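Local coordinates for protein prolyl oligopeptidase (Novosphingobium capsulatum, PDB 1YR2) that probably hydrolyses oligopeptides on the carboxyl side of proline and, less readily, alanine residues, as a serine endopeptidase of the prolyl oligopeptidase family, at residues S186-V191 with S225-P230; P259-P264 with I284-G289. One frame throughout, in Å; residues are numbered along the deposited sequence.

Overall arrangement
Both contacts lie in the N-terminal beta-propeller domain, on the same side of the chain's centre, and they follow one another along the sequence. Interaction 1 joins the four-stranded sheet 163-210 to the sheet 215-261, and interaction 2 joins that second sheet to the next one, 270-311. The middle sheet is therefore shared, giving the loop after strand 221-226 to the first contact and its outermost strand 258-261 to the second. Their centres are 15 Å apart and their nearest atoms about 7 Å, so they do not touch. Together they pack three successive propeller blades side by side, and His-271 bonds to segments of both, through its backbone O to Ser-225 and its imidazole to Thr-263 and Ser-286.

Interaction 1. Residues S186-V191 with S225-P230; sequences SDWRTV and SRFAEP
Trp-188 presents the far end of its indole to residues 227-230. The six-membered ring arrives edge first at Phe-227: CH2 lies 3.9 Å from Phe-227 CB, near the plane of the indole, and CZ3 is 4.0 Å from the same Phe-227 CB. The methylene group, rather than the phenyl ring, thus makes the closest approach, and the two aromatic side chains cross obliquely. The next ring atom, Trp-188 CZ2, is 4.2 Å from Pro-230 CG, which comes in at a slant, so the proline ring extends the apolar contact beyond Phe-227. Trp-188 CG stands anti to its own carbonyl carbon (chi1 -70°), which carries the indole over until its six-membered ring reaches the other segment.

The chain on each side is braced by its own polar bonds. Ser-186 OG accepts from Trp-188 N in an ST turn that closes on the tryptophan. Arg-189 NH1 binds Ser-186 O at 2.8 Å and Trp-188 O at 2.9 Å, approaching the latter from above the carbonyl plane. In the other segment Arg-226 grips Phe-227 O side-on: NE at 3.2 Å and NH2 at 3.1 Å reach this one oxygen from the same face of its plane, tying the guanidinium to the loop that follows strand 221-226.

The contact bridges adjacent blades of the propeller. Strand 204-210 runs beside both parts, with Lys-210 making cation-pi contacts to Trp-188 and Phe-227. Trp-208 of the same strand meets Trp-188 edge-to-face, bonds Phe-227 through the backbone and touches Pro-230.

Interaction 2. Residues P259-P264 with I284-G289; sequences PVFATP and ITSSEG
Phe-261 packs on Ile-284 across the junction between two neighbouring blades of the beta-propeller, from the outermost strand 258-261 of one sheet to strand 281-287 of the next. The phenylalanine sits in a classic beta bulge, in which two residues, Val-260 and Phe-261, lie against the single residue Val-245 of strand 244-249. Followed outward, its side chain meets the second segment along one side, through CB, CG, CD2 and CE2. CB makes the closest approach, 3.6 Å from Ile-284 CD1. CG is next, 3.8 Å from the same Ile-284 CD1 methyl. On the ring, CD2 meets both branches of the isoleucine, with Ile-284 CG2 at 3.9 Å and Ile-284 CD1 at 4.1 Å. One atom farther out, Phe-261 CE2 lies 4.3 Å from Ser-286 OG, two residues along the strand.

This path follows from the torsions at both ends. Phe-261 carries CG opposite its backbone N (chi1 -165°), which sends the ring on across the interblade junction. Ile-284 has a near-extended second torsion (chi2 164°) that brings CD1 up to the root of the ring, while CG2 reaches its ortho carbon. The phenyl group is further enclosed by two histidines of the adjoining blade: His-297 meets it with the planes at about 45°, and His-271 meets it edge-to-face.

His-271 is itself held between the two segments, which should fix the rotation of its imidazole: ND1 is hydrogen-bonded to Ser-286 OG and NE2 to Thr-263 OG1.

Interaction 1. Residues S186-V191 with S225-P230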
# COMPACT_ATOMS: atom_id res chain seq x y z
N SER A 186 -0.41 -23.34 -7.43
CA SER A 186 -0.89 -23.39 -8.81
C SER A 186 -1.72 -22.17 -9.22
O SER A 186 -2.43 -21.58 -8.40
CB SER A 186 -1.72 -24.65 -9.00
OG SER A 186 -2.12 -24.75 -10.33
N ASP A 187 -1.65 -21.79 -10.49
CA ASP A 187 -2.57 -20.78 -11.05
C ASP A 187 -3.94 -21.36 -11.42
O ASP A 187 -4.87 -20.61 -11.66
CB ASP A 187 -1.97 -20.15 -12.30
CG ASP A 187 -0.79 -19.25 -12.01
OD1 ASP A 187 -0.80 -18.54 -10.97
OD2 ASP A 187 0.16 -19.18 -12.81
N TRP A 188 -4.02 -22.69 -11.53
CA TRP A 188 -5.29 -23.36 -11.81
C TRP A 188 -6.20 -23.19 -10.57
O TRP A 188 -5.70 -23.07 -9.45
CB TRP A 188 -5.08 -24.85 -12.06
CG TRP A 188 -4.37 -25.22 -13.38
CD1 TRP A 188 -3.16 -25.89 -13.53
CD2 TRP A 188 -4.85 -24.96 -14.70
NE1 TRP A 188 -2.87 -26.03 -14.87
CE2 TRP A 188 -3.89 -25.49 -15.61
CE3 TRP A 188 -6.00 -24.34 -15.23
CZ2 TRP A 188 -4.04 -25.39 -17.01
CZ3 TRP A 188 -6.17 -24.26 -16.59
CH2 TRP A 188 -5.19 -24.80 -17.48
N ARG A 189 -7.51 -23.24 -10.78
CA ARG A 189 -8.47 -23.19 -9.71
C ARG A 189 -9.51 -24.26 -9.93
O ARG A 189 -9.74 -24.74 -11.07
CB ARG A 189 -9.15 -21.84 -9.70
CG ARG A 189 -8.26 -20.70 -9.34
CD ARG A 189 -7.74 -20.69 -7.90
NE ARG A 189 -6.92 -19.51 -7.66
CZ ARG A 189 -5.62 -19.45 -7.86
NH1 ARG A 189 -4.95 -20.48 -8.34
NH2 ARG A 189 -4.97 -18.34 -7.63
N THR A 190 -10.14 -24.68 -8.84
CA THR A 190 -11.31 -25.53 -8.92
C THR A 190 -12.42 -24.68 -8.36
O THR A 190 -12.26 -24.12 -7.27
CB THR A 190 -11.18 -26.75 -8.05
OG1 THR A 190 -10.05 -27.55 -8.48
CG2 THR A 190 -12.49 -27.66 -8.16
N VAL A 191 -13.54 -24.54 -9.08
CA VAL A 191 -14.68 -23.82 -8.53
C VAL A 191 -15.66 -24.79 -7.92
O VAL A 191 -16.00 -25.75 -8.53
CB VAL A 191 -15.36 -22.97 -9.58
CG1 VAL A 191 -16.58 -22.29 -9.01
CG2 VAL A 191 -14.35 -21.91 -10.12
N SER A 225 -14.11 -18.22 -16.58
CA SER A 225 -13.14 -18.37 -17.64
C SER A 225 -12.25 -19.56 -17.37
O SER A 225 -11.94 -19.88 -16.22
CB SER A 225 -12.30 -17.10 -17.75
OG SER A 225 -13.15 -15.97 -17.99
N ARG A 226 -11.88 -20.25 -18.45
CA ARG A 226 -11.09 -21.45 -18.38
C ARG A 226 -10.18 -21.59 -19.63
O ARG A 226 -10.33 -20.84 -20.59
CB ARG A 226 -11.96 -22.68 -18.27
CG ARG A 226 -12.90 -22.94 -19.46
CD ARG A 226 -13.47 -24.38 -19.47
NE ARG A 226 -12.40 -25.28 -19.84
CZ ARG A 226 -12.46 -26.62 -19.80
NH1 ARG A 226 -13.59 -27.22 -19.47
NH2 ARG A 226 -11.37 -27.33 -20.13
N PHE A 227 -9.30 -22.57 -19.56
CA PHE A 227 -8.39 -22.94 -20.64
C PHE A 227 -8.60 -24.40 -20.99
O PHE A 227 -9.20 -25.14 -20.24
CB PHE A 227 -6.94 -22.74 -20.25
CG PHE A 227 -6.56 -21.31 -20.03
CD1 PHE A 227 -6.89 -20.65 -18.84
CD2 PHE A 227 -5.87 -20.61 -21.00
CE1 PHE A 227 -6.55 -19.29 -18.63
CE2 PHE A 227 -5.55 -19.28 -20.80
CZ PHE A 227 -5.90 -18.62 -19.59
N ALA A 228 -8.08 -24.82 -22.14
CA ALA A 228 -8.17 -26.23 -22.55
C ALA A 228 -7.51 -27.13 -21.51
O ALA A 228 -6.51 -26.76 -20.91
CB ALA A 228 -7.51 -26.45 -23.90
N GLU A 229 -8.08 -28.31 -21.31
CA GLU A 229 -7.45 -29.31 -20.47
C GLU A 229 -6.18 -29.73 -21.27
O GLU A 229 -6.29 -30.24 -22.40
CB GLU A 229 -8.45 -30.46 -20.13
CG GLU A 229 -8.12 -31.85 -20.64
CD GLU A 229 -8.13 -32.92 -19.55
OE1 GLU A 229 -7.09 -33.13 -18.87
OE2 GLU A 229 -9.17 -33.58 -19.39
N PRO A 230 -4.99 -29.45 -20.70
CA PRO A 230 -3.72 -29.68 -21.40
C PRO A 230 -3.34 -31.16 -21.49
O PRO A 230 -4.11 -31.98 -20.96
CB PRO A 230 -2.70 -28.95 -20.50
CG PRO A 230 -3.29 -28.96 -19.13
CD PRO A 230 -4.78 -28.97 -19.32

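Interaction 2. Residues P259-P264 with I284-G289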
# COMPACT_ATOMS: atom_id res chain seq x y z
N PRO A 259 -20.31 -22.62 -24.19
CA PRO A 259 -19.33 -21.58 -24.51
C PRO A 259 -20.01 -20.23 -24.72
O PRO A 259 -21.07 -20.16 -25.32
CB PRO A 259 -18.70 -22.07 -25.81
CG PRO A 259 -19.56 -23.11 -26.33
CD PRO A 259 -20.47 -23.59 -25.29
N VAL A 260 -19.44 -19.16 -24.17
CA VAL A 260 -20.02 -17.82 -24.29
C VAL A 260 -19.17 -16.90 -25.12
O VAL A 260 -19.70 -16.17 -25.96
CB VAL A 260 -20.21 -17.21 -22.89
CG1 VAL A 260 -20.71 -15.76 -22.99
CG2 VAL A 260 -21.21 -18.03 -22.11
N PHE A 261 -17.85 -16.92 -24.91
CA PHE A 261 -16.96 -16.00 -25.63
C PHE A 261 -15.54 -16.52 -25.76
O PHE A 261 -14.97 -17.04 -24.79
CB PHE A 261 -16.90 -14.64 -24.93
CG PHE A 261 -16.30 -13.55 -25.78
CD1 PHE A 261 -16.93 -13.14 -26.95
CD2 PHE A 261 -15.09 -12.95 -25.43
CE1 PHE A 261 -16.39 -12.20 -27.73
CE2 PHE A 261 -14.56 -11.96 -26.22
CZ PHE A 261 -15.19 -11.59 -27.35
N ALA A 262 -15.00 -16.33 -26.95
CA ALA A 262 -13.62 -16.61 -27.27
C ALA A 262 -13.14 -15.66 -28.37
O ALA A 262 -13.96 -15.13 -29.12
CB ALA A 262 -13.46 -18.04 -27.72
N THR A 263 -11.81 -15.49 -28.48
CA THR A 263 -11.19 -14.78 -29.61
C THR A 263 -10.19 -15.69 -30.31
O THR A 263 -9.01 -15.64 -30.02
CB THR A 263 -10.47 -13.48 -29.18
OG1 THR A 263 -9.61 -13.72 -28.05
CG2 THR A 263 -11.48 -12.44 -28.74
N PRO A 264 -10.67 -16.48 -31.25
CA PRO A 264 -9.83 -17.51 -31.88
C PRO A 264 -8.71 -17.01 -32.85
O PRO A 264 -7.92 -17.84 -33.33
CB PRO A 264 -10.85 -18.39 -32.62
CG PRO A 264 -12.01 -17.50 -32.91
CD PRO A 264 -12.06 -16.48 -31.78
N ILE A 284 -17.88 -8.41 -20.80
CA ILE A 284 -16.62 -9.13 -20.88
C ILE A 284 -15.50 -8.11 -21.13
O ILE A 284 -15.53 -7.35 -22.09
CB ILE A 284 -16.66 -10.20 -21.98
CG1 ILE A 284 -17.72 -11.24 -21.62
CG2 ILE A 284 -15.29 -10.85 -22.14
CD1 ILE A 284 -18.11 -12.07 -22.74
N THR A 285 -14.53 -8.15 -20.23
CA THR A 285 -13.32 -7.34 -20.26
C THR A 285 -12.17 -8.20 -20.72
O THR A 285 -11.91 -9.27 -20.15
CB THR A 285 -13.09 -6.88 -18.80
OG1 THR A 285 -14.19 -6.01 -18.47
CG2 THR A 285 -11.93 -6.02 -18.69
N SER A 286 -11.39 -7.69 -21.67
CA SER A 286 -10.33 -8.46 -22.27
C SER A 286 -9.05 -7.63 -22.39
O SER A 286 -9.06 -6.45 -22.77
CB SER A 286 -10.76 -8.96 -23.66
OG SER A 286 -12.03 -9.58 -23.63
N SER A 287 -7.94 -8.28 -22.08
CA SER A 287 -6.63 -7.64 -22.15
C SER A 287 -5.56 -8.62 -22.56
O SER A 287 -5.78 -9.83 -22.61
CB SER A 287 -6.29 -7.00 -20.80
OG SER A 287 -6.15 -8.00 -19.78
N GLU A 288 -4.36 -8.09 -22.80
CA GLU A 288 -3.24 -8.88 -23.20
C GLU A 288 -2.01 -8.21 -22.65
O GLU A 288 -1.83 -7.03 -22.88
CB GLU A 288 -3.22 -8.83 -24.73
CG GLU A 288 -2.28 -9.77 -25.34
CD GLU A 288 -2.43 -9.84 -26.84
OE1 GLU A 288 -3.59 -9.93 -27.36
OE2 GLU A 288 -1.36 -9.84 -27.48
N GLY A 289 -1.20 -8.94 -21.89
CA GLY A 289 0.17 -8.50 -21.60
C GLY A 289 0.43 -7.24 -20.74
O GLY A 289 1.12 -6.31 -21.20